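Local coordinates for MaoC domain protein dehydratase (Chloroflexus aurantiacus, PDB 4E3E), which catalyses the reversible dehydration of beta-methylmalyl-CoA to mesaconyl-CoA, a step of the glyoxylate assimilation cycle, at residues Leu174-Tyr178 and Tyr344-Met348; Phe73-Pro78 and Tyr225-Ala229; Asp287-Ser293 and Thr314-Arg320. One frame throughout, in Å; residues are numbered along the deposited sequence. Where two conformers were deposited one is given.

In the fold
Following the chain from the N terminus, Phe73-Pro78 on helix 65-80 comes first, then the loop Leu174-Tyr178. Tyr225-Ala229 returns to the helix and closes interaction 2; Tyr344-Met348, near the C terminus, returns to the loop and closes interaction 1, so these two cross along the sequence. Interaction 3 closes when Thr314-Arg320 pairs back on Asp287-Ser293, in the hairpin of strands 288-300 and 307-318, and falls wholly between the two ends of interaction 1. Interaction 2 ties helix 65-80 to the loop after helix 215-224, while interactions 1 and 3 share the large antiparallel sheet: strands 307-318 and 338-349 are neighbours, and Tyr344 OH lies 2.6 Å from Thr314 OG1, probably hydrogen-bonded.

Interaction 1 (Leu174-Tyr178 and Tyr344-Met348); sequences LTVPY and YTVLM
Val176 and Leu347 mark the closest passage of the loop 174-178 along strand 338-349, their CA atoms 7.7 Å apart, and the backbones are wider still at Leu174 and Thr345, so the side chains must bridge the distance. The strand belongs to the long antiparallel sheet of a hotdog-clan protein, and the loop runs alongside it in the same direction as an apolar cover. Leu347 fills the gap. Its CG stands anti to the carbonyl carbon (chi1 -55°), and from there the two methyls part company. CD1 reaches the loop backbone, 3.7 Å from Thr175 O, and comes within 4.2 Å of Pro177 CD, while CD2 meets Val176 CG2, also at 4.2 Å. Two residues earlier in the strand, Thr345 CG2 receives Leu174 CD1 at 3.8 Å. Thr345 turns this CG2 methyl to the loop, while its OG1 is hydrogen-bonded to Asn275 OD1. At the other end the ring of Tyr178 comes back toward Leu347, whose CD1 meets it obliquely, 4.2 Å from Tyr178 CZ. The loop runs close to the probable substrate-binding site: Pro177 packs on Val98, one of its residues by inference. The Tyr178 hydroxyl is hydrogen-bonded to Ser270 OG on the adjoining strand, and that same Tyr178 OH sits 3.7 Å from Leu347 CB.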
# COMPACT_ATOMS: atom_id res chain seq x y z
N LEU A 174 -6.14 11.91 31.08
CA LEU A 174 -6.15 12.08 29.62
C LEU A 174 -5.23 13.20 29.17
O LEU A 174 -5.24 14.27 29.75
CB LEU A 174 -7.55 12.37 29.10
CG LEU A 174 -8.65 11.34 29.39
CD1 LEU A 174 -9.96 11.78 28.77
CD2 LEU A 174 -8.27 9.97 28.87
N THR A 175 -4.44 12.94 28.13
CA THR A 175 -3.66 13.99 27.47
C THR A 175 -4.56 14.71 26.46
O THR A 175 -5.26 14.06 25.69
CB THR A 175 -2.42 13.40 26.77
OG1 THR A 175 -1.54 12.84 27.76
CG2 THR A 175 -1.65 14.45 25.99
N VAL A 176 -4.55 16.04 26.50
CA VAL A 176 -5.34 16.87 25.58
C VAL A 176 -4.36 17.79 24.87
O VAL A 176 -4.16 18.94 25.28
CB VAL A 176 -6.43 17.69 26.33
CG1 VAL A 176 -7.30 18.46 25.35
CG2 VAL A 176 -7.30 16.78 27.19
N PRO A 177 -3.72 17.28 23.80
CA PRO A 177 -2.50 17.87 23.23
C PRO A 177 -2.74 19.00 22.24
O PRO A 177 -1.78 19.57 21.73
CB PRO A 177 -1.88 16.70 22.48
CG PRO A 177 -3.05 15.84 22.07
CD PRO A 177 -4.15 16.07 23.06
N TYR A 178 -4.00 19.31 21.96
CA TYR A 178 -4.31 20.41 21.06
C TYR A 178 -5.37 21.31 21.67
O TYR A 178 -5.93 21.01 22.72
CB TYR A 178 -4.72 19.89 19.68
CG TYR A 178 -5.73 18.76 19.71
CD1 TYR A 178 -7.08 19.02 19.82
CD2 TYR A 178 -5.32 17.43 19.61
CE1 TYR A 178 -8.01 17.99 19.84
CE2 TYR A 178 -6.24 16.39 19.63
CZ TYR A 178 -7.59 16.67 19.74
OH TYR A 178 -8.52 15.65 19.75
N TYR A 344 -14.02 3.12 24.65
CA TYR A 344 -12.90 4.03 24.56
C TYR A 344 -13.39 5.44 24.81
O TYR A 344 -14.60 5.69 24.94
CB TYR A 344 -12.20 3.91 23.19
CG TYR A 344 -13.10 4.19 22.00
CD1 TYR A 344 -14.16 3.32 21.68
CD2 TYR A 344 -12.92 5.33 21.20
CE1 TYR A 344 -14.99 3.56 20.60
CE2 TYR A 344 -13.76 5.58 20.11
CZ TYR A 344 -14.80 4.68 19.81
OH TYR A 344 -15.64 4.91 18.74
N THR A 345 -12.44 6.36 24.88
CA THR A 345 -12.74 7.75 25.17
C THR A 345 -12.16 8.65 24.08
O THR A 345 -10.95 8.58 23.76
CB THR A 345 -12.17 8.14 26.54
OG1 THR A 345 -12.77 7.32 27.55
CG2 THR A 345 -12.46 9.61 26.85
N VAL A 346 -13.03 9.49 23.53
CA VAL A 346 -12.64 10.41 22.47
C VAL A 346 -12.63 11.83 23.02
O VAL A 346 -13.27 12.13 24.03
CB VAL A 346 -13.60 10.33 21.26
CG1 VAL A 346 -13.55 8.94 20.63
CG2 VAL A 346 -15.03 10.68 21.68
N LEU A 347 -11.87 12.69 22.37
CA LEU A 347 -11.92 14.12 22.65
C LEU A 347 -12.75 14.76 21.54
O LEU A 347 -12.62 14.38 20.37
CB LEU A 347 -10.51 14.72 22.68
CG LEU A 347 -9.47 14.10 23.62
CD1 LEU A 347 -8.11 14.76 23.43
CD2 LEU A 347 -9.91 14.19 25.07
N MSE A 348 -13.59 15.74 21.90
CA MSE A 348 -14.41 16.47 20.92
C MSE A 348 -14.47 17.94 21.27
O MSE A 348 -14.65 18.28 22.44
CB MSE A 348 -15.82 15.86 20.92
CG MSE A 348 -16.74 16.59 19.95
SE MSE A 348 -18.47 15.64 19.73
CE MSE A 348 -18.01 13.88 18.92

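Interaction 2 (Phe73-Pro78 and Tyr225-Ala229); sequences FGKTVP and YQNTA
Asn227 lies against helix 65-80 with its amide crossing the isopropyl group of Val77 obliquely, in a loop that has just left helix 215-224 through a Schellman motif at Gln226. The two Val77 methyls meet the two ends of the amide: CG1 is 3.7 Å from Asn227 OD1 and CG2 3.8 Å from Asn227 ND2. The ND2 end also comes up to the edge of the Phe73 ring, near the ring plane, with ring and amide planes 32° apart. At Gly74 there is no side chain to hold the chains apart, and its CA comes within 4.2 Å of Asn227 CA. With CG anti to the backbone N (chi1 171°), the side-chain carbonyl of Asn227 also reaches forward to Ala229 N, and this 3.1 Å bond from Ala229 N to Asn227 OD1 closes an Asx turn. Replacing Asn227 by an alanine would probably leave Ala229 N without its acceptor and a gap beside Val77 CG2 and the Phe73 ring edge. Polar contact is concentrated around Lys75, whose chain bends twice before Lys75 NZ donates a 2.8 Å hydrogen bond to Gln226 OE1 from above the carbonyl plane; Thr24 O is another acceptor. Gln226 uses its NE2 on Ser42 O and Ser48 OG of the second subunit, so Gln226 joins Lys75 of the helix to the second subunit. A water completes the link, 2.9 Å from Lys75 NZ and 2.7 Å from Gln226 O, accepting from the first and donating to the second.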
# COMPACT_ATOMS: atom_id res chain seq x y z
N PHE A 73 1.40 -2.57 19.91
CA PHE A 73 0.88 -3.94 20.07
C PHE A 73 1.68 -4.95 19.25
O PHE A 73 2.11 -5.99 19.77
CB PHE A 73 -0.61 -3.99 19.71
CG PHE A 73 -1.27 -5.34 19.90
CD1 PHE A 73 -1.08 -6.37 18.98
CD2 PHE A 73 -2.15 -5.55 20.97
CE1 PHE A 73 -1.74 -7.60 19.14
CE2 PHE A 73 -2.81 -6.77 21.13
CZ PHE A 73 -2.60 -7.80 20.21
N GLY A 74 1.88 -4.66 17.97
CA GLY A 74 2.63 -5.56 17.08
C GLY A 74 4.01 -5.95 17.59
O GLY A 74 4.40 -7.11 17.49
N LYS A 75 4.76 -4.99 18.12
CA LYS A 75 6.08 -5.26 18.70
C LYS A 75 6.06 -6.31 19.81
O LYS A 75 7.05 -7.02 20.01
CB LYS A 75 6.71 -4.00 19.31
CG LYS A 75 6.71 -2.79 18.41
CD LYS A 75 7.61 -3.03 17.24
CE LYS A 75 6.88 -2.80 15.93
NZ LYS A 75 7.90 -3.31 14.99
N THR A 76 4.95 -6.39 20.53
CA THR A 76 4.85 -7.28 21.70
C THR A 76 4.49 -8.69 21.26
O THR A 76 4.71 -9.66 22.01
CB THR A 76 3.78 -6.81 22.73
OG1 THR A 76 2.45 -7.13 22.27
CG2 THR A 76 3.91 -5.34 23.02
N VAL A 77 3.94 -8.81 20.06
CA VAL A 77 3.42 -10.12 19.59
C VAL A 77 4.44 -11.29 19.62
O VAL A 77 4.12 -12.37 20.15
CB VAL A 77 2.70 -10.00 18.23
CG1 VAL A 77 2.35 -11.37 17.65
CG2 VAL A 77 1.43 -9.16 18.40
N PRO A 78 5.67 -11.08 19.08
CA PRO A 78 6.65 -12.18 19.10
C PRO A 78 6.88 -12.78 20.50
O PRO A 78 6.98 -14.00 20.63
CB PRO A 78 7.94 -11.52 18.59
CG PRO A 78 7.46 -10.38 17.74
CD PRO A 78 6.27 -9.85 18.51
N TYR A 225 2.23 -3.36 10.76
CA TYR A 225 2.41 -3.37 12.21
C TYR A 225 3.58 -4.26 12.64
O TYR A 225 3.93 -4.28 13.83
CB TYR A 225 1.11 -3.80 12.92
CG TYR A 225 -0.12 -3.05 12.43
CD1 TYR A 225 -0.05 -1.67 12.10
CD2 TYR A 225 -1.34 -3.69 12.31
CE1 TYR A 225 -1.16 -0.99 11.63
CE2 TYR A 225 -2.47 -3.02 11.85
CZ TYR A 225 -2.38 -1.68 11.52
OH TYR A 225 -3.48 -1.04 11.07
N GLN A 226 4.17 -4.98 11.68
CA GLN A 226 5.23 -5.97 11.97
C GLN A 226 4.73 -6.95 13.06
O GLN A 226 5.44 -7.33 14.01
CB GLN A 226 6.56 -5.26 12.27
CG GLN A 226 7.17 -4.61 11.02
CD GLN A 226 8.22 -3.58 11.38
OE1 GLN A 226 7.97 -2.73 12.23
NE2 GLN A 226 9.41 -3.66 10.76
N ASN A 227 3.47 -7.31 12.92
CA ASN A 227 2.77 -8.24 13.80
C ASN A 227 2.88 -9.59 13.11
O ASN A 227 2.51 -9.73 11.95
CB ASN A 227 1.30 -7.78 13.97
CG ASN A 227 0.40 -8.80 14.69
OD1 ASN A 227 0.63 -10.00 14.67
ND2 ASN A 227 -0.66 -8.29 15.33
N THR A 228 3.43 -10.58 13.81
CA THR A 228 3.79 -11.85 13.17
C THR A 228 2.87 -13.02 13.48
O THR A 228 3.23 -14.13 13.10
CB THR A 228 5.18 -12.33 13.60
OG1 THR A 228 5.18 -12.53 15.02
CG2 THR A 228 6.26 -11.30 13.24
N ALA A 229 1.76 -12.81 14.19
CA ALA A 229 0.93 -13.94 14.63
C ALA A 229 0.52 -14.75 13.42
O ALA A 229 0.09 -14.20 12.42
CB ALA A 229 -0.30 -13.48 15.44
O HOH W 1 7.35 -6.07 15.47

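Interaction 3 (Asp287-Ser293 and Thr314-Arg320); sequences DTIYAWS and TVATKDR
Trp292 lays the face of its indole over Val315, whose CB stands 3.9 Å from the centre of the five-membered ring, a CH-pi contact offset toward the rim. Val315 CG2 extends the overlap onto the six-membered ring, 3.6 Å from Trp292 CZ2. The two side chains run side by side because Trp292 CG sits between the backbone N and the carbonyl carbon (chi1 67°), which folds the indole back along its neighbour; Phe325 adds an edge-to-face partner, and Pro326 O takes the indole N-H. On the same face of the sheet the Tyr290 ring has Arg320 CB over it, though Arg320 was modelled in two conformers and this contact is less certain. Tyr290 OH reaches Asn234 of the third subunit. All this hangs on an antiparallel beta hairpin, strands 288-300 and 307-318 of the hotdog sheet, with Tyr290-Thr317 and Trp292-Val315 as hydrogen-bonded pairs. The opposite face carries Ala291, Ala316, Ser293 and Thr314 against helix 250-265. There Ser293 OG and Thr314 OG1 share a 2.7 Å hydrogen bond, with His207 and Tyr344 as further partners. At the open end of the hairpin the chain leaves the ladder at Asp319, whose OD1 accepts from Thr288 N at 2.9 Å while its own N bonds back to Thr288 O. Nearby, Lys318 NZ forms a salt bridge with Asp287 OD2 at 2.7 Å, coming from above the carboxylate plane. Asp287 OD1 and Asp319 OD2, 4.4 Å apart, share one water that donates to both.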
# COMPACT_ATOMS: atom_id res chain seq x y z
N ASP A 287 -16.05 -11.30 5.16
CA ASP A 287 -17.02 -10.72 6.07
C ASP A 287 -17.18 -9.24 5.78
O ASP A 287 -16.20 -8.52 5.53
CB ASP A 287 -16.57 -10.90 7.53
CG ASP A 287 -16.67 -12.36 8.00
OD1 ASP A 287 -17.39 -13.17 7.37
OD2 ASP A 287 -16.04 -12.70 9.02
N THR A 288 -18.42 -8.76 5.84
CA THR A 288 -18.65 -7.30 5.75
C THR A 288 -18.88 -6.69 7.13
O THR A 288 -19.80 -7.08 7.85
CB THR A 288 -19.83 -7.01 4.81
OG1 THR A 288 -19.58 -7.64 3.55
CG2 THR A 288 -20.03 -5.50 4.59
N ILE A 289 -18.05 -5.70 7.50
CA ILE A 289 -18.08 -5.13 8.83
C ILE A 289 -18.96 -3.88 8.85
O ILE A 289 -18.80 -2.98 8.00
CB ILE A 289 -16.66 -4.75 9.32
CG1 ILE A 289 -15.72 -5.98 9.35
CG2 ILE A 289 -16.73 -4.09 10.69
CD1 ILE A 289 -16.30 -7.23 10.03
N TYR A 290 -19.88 -3.83 9.82
CA TYR A 290 -20.69 -2.66 10.11
C TYR A 290 -20.42 -2.24 11.54
O TYR A 290 -19.88 -3.02 12.33
CB TYR A 290 -22.16 -3.01 10.03
CG TYR A 290 -22.66 -3.39 8.67
CD1 TYR A 290 -22.58 -4.71 8.21
CD2 TYR A 290 -23.28 -2.43 7.86
CE1 TYR A 290 -23.08 -5.06 6.96
CE2 TYR A 290 -23.78 -2.77 6.61
CZ TYR A 290 -23.67 -4.08 6.17
OH TYR A 290 -24.17 -4.39 4.94
N ALA A 291 -20.82 -1.02 11.90
CA ALA A 291 -20.58 -0.54 13.25
C ALA A 291 -21.73 0.32 13.75
O ALA A 291 -22.43 0.98 12.96
CB ALA A 291 -19.26 0.24 13.32
N TRP A 292 -21.94 0.29 15.06
CA TRP A 292 -22.79 1.26 15.74
C TRP A 292 -22.17 1.66 17.05
O TRP A 292 -21.38 0.91 17.64
CB TRP A 292 -24.22 0.75 15.90
CG TRP A 292 -24.37 -0.43 16.83
CD1 TRP A 292 -24.31 -1.79 16.52
CD2 TRP A 292 -24.61 -0.38 18.27
NE1 TRP A 292 -24.50 -2.56 17.64
CE2 TRP A 292 -24.68 -1.78 18.73
CE3 TRP A 292 -24.77 0.64 19.20
CZ2 TRP A 292 -24.90 -2.10 20.05
CZ3 TRP A 292 -24.99 0.30 20.54
CH2 TRP A 292 -25.06 -1.04 20.96
N SER A 293 -22.51 2.85 17.53
CA SER A 293 -21.94 3.36 18.77
C SER A 293 -22.98 3.83 19.77
O SER A 293 -24.08 4.25 19.38
CB SER A 293 -20.93 4.49 18.51
OG SER A 293 -19.87 4.00 17.70
N THR A 314 -18.21 1.37 20.74
CA THR A 314 -18.50 1.02 19.35
C THR A 314 -18.54 -0.49 19.23
O THR A 314 -17.61 -1.19 19.65
CB THR A 314 -17.51 1.64 18.37
OG1 THR A 314 -17.51 3.08 18.55
CG2 THR A 314 -17.89 1.30 16.94
N VAL A 315 -19.62 -0.99 18.66
CA VAL A 315 -19.81 -2.42 18.47
C VAL A 315 -19.73 -2.70 16.97
O VAL A 315 -20.45 -2.07 16.19
CB VAL A 315 -21.20 -2.84 18.99
CG1 VAL A 315 -21.45 -4.32 18.73
CG2 VAL A 315 -21.32 -2.54 20.48
N ALA A 316 -18.85 -3.62 16.57
CA ALA A 316 -18.77 -4.03 15.16
C ALA A 316 -19.49 -5.36 14.97
O ALA A 316 -19.39 -6.26 15.81
CB ALA A 316 -17.33 -4.11 14.67
N THR A 317 -20.17 -5.47 13.86
CA THR A 317 -20.88 -6.68 13.53
C THR A 317 -20.51 -7.11 12.13
O THR A 317 -20.05 -6.34 11.36
CB THR A 317 -22.40 -6.50 13.59
OG1 THR A 317 -22.80 -5.46 12.73
CG2 THR A 317 -22.81 -6.14 14.95
N LYS A 318 -20.74 -8.37 11.82
CA LYS A 318 -20.54 -8.82 10.48
C LYS A 318 -21.86 -9.09 9.81
O LYS A 318 -22.73 -9.68 10.38
CB LYS A 318 -19.63 -10.03 10.40
CG LYS A 318 -20.06 -11.23 11.20
CD LYS A 318 -19.42 -12.49 10.66
CE LYS A 318 -18.26 -12.88 11.53
NZ LYS A 318 -17.45 -13.98 11.00
N ASP A 319 -21.98 -8.61 8.59
CA ASP A 319 -23.11 -8.91 7.77
C ASP A 319 -24.39 -8.56 8.48
O ASP A 319 -25.30 -9.35 8.51
CB ASP A 319 -23.08 -10.37 7.37
CG ASP A 319 -21.83 -10.76 6.63
OD1 ASP A 319 -21.12 -9.91 6.12
OD2 ASP A 319 -21.56 -11.94 6.54
N ARG A 320 -24.43 -7.38 9.07
CA ARG A 320 -25.48 -6.91 9.99
C ARG A 320 -26.82 -7.65 9.93
O ARG A 320 -27.47 -7.70 8.87
CB ARG A 320 -25.70 -5.39 9.83
CG ARG A 320 -26.71 -4.98 8.77
CD ARG A 320 -27.26 -3.60 9.10
NE ARG A 320 -27.23 -3.36 10.54
CZ ARG A 320 -27.59 -2.22 11.12
NH1 ARG A 320 -28.02 -1.21 10.38
NH2 ARG A 320 -27.52 -2.09 12.44
O HOH W 2 -19.61 -13.48 5.79
O HOH W 3 -19.97 -10.11 3.47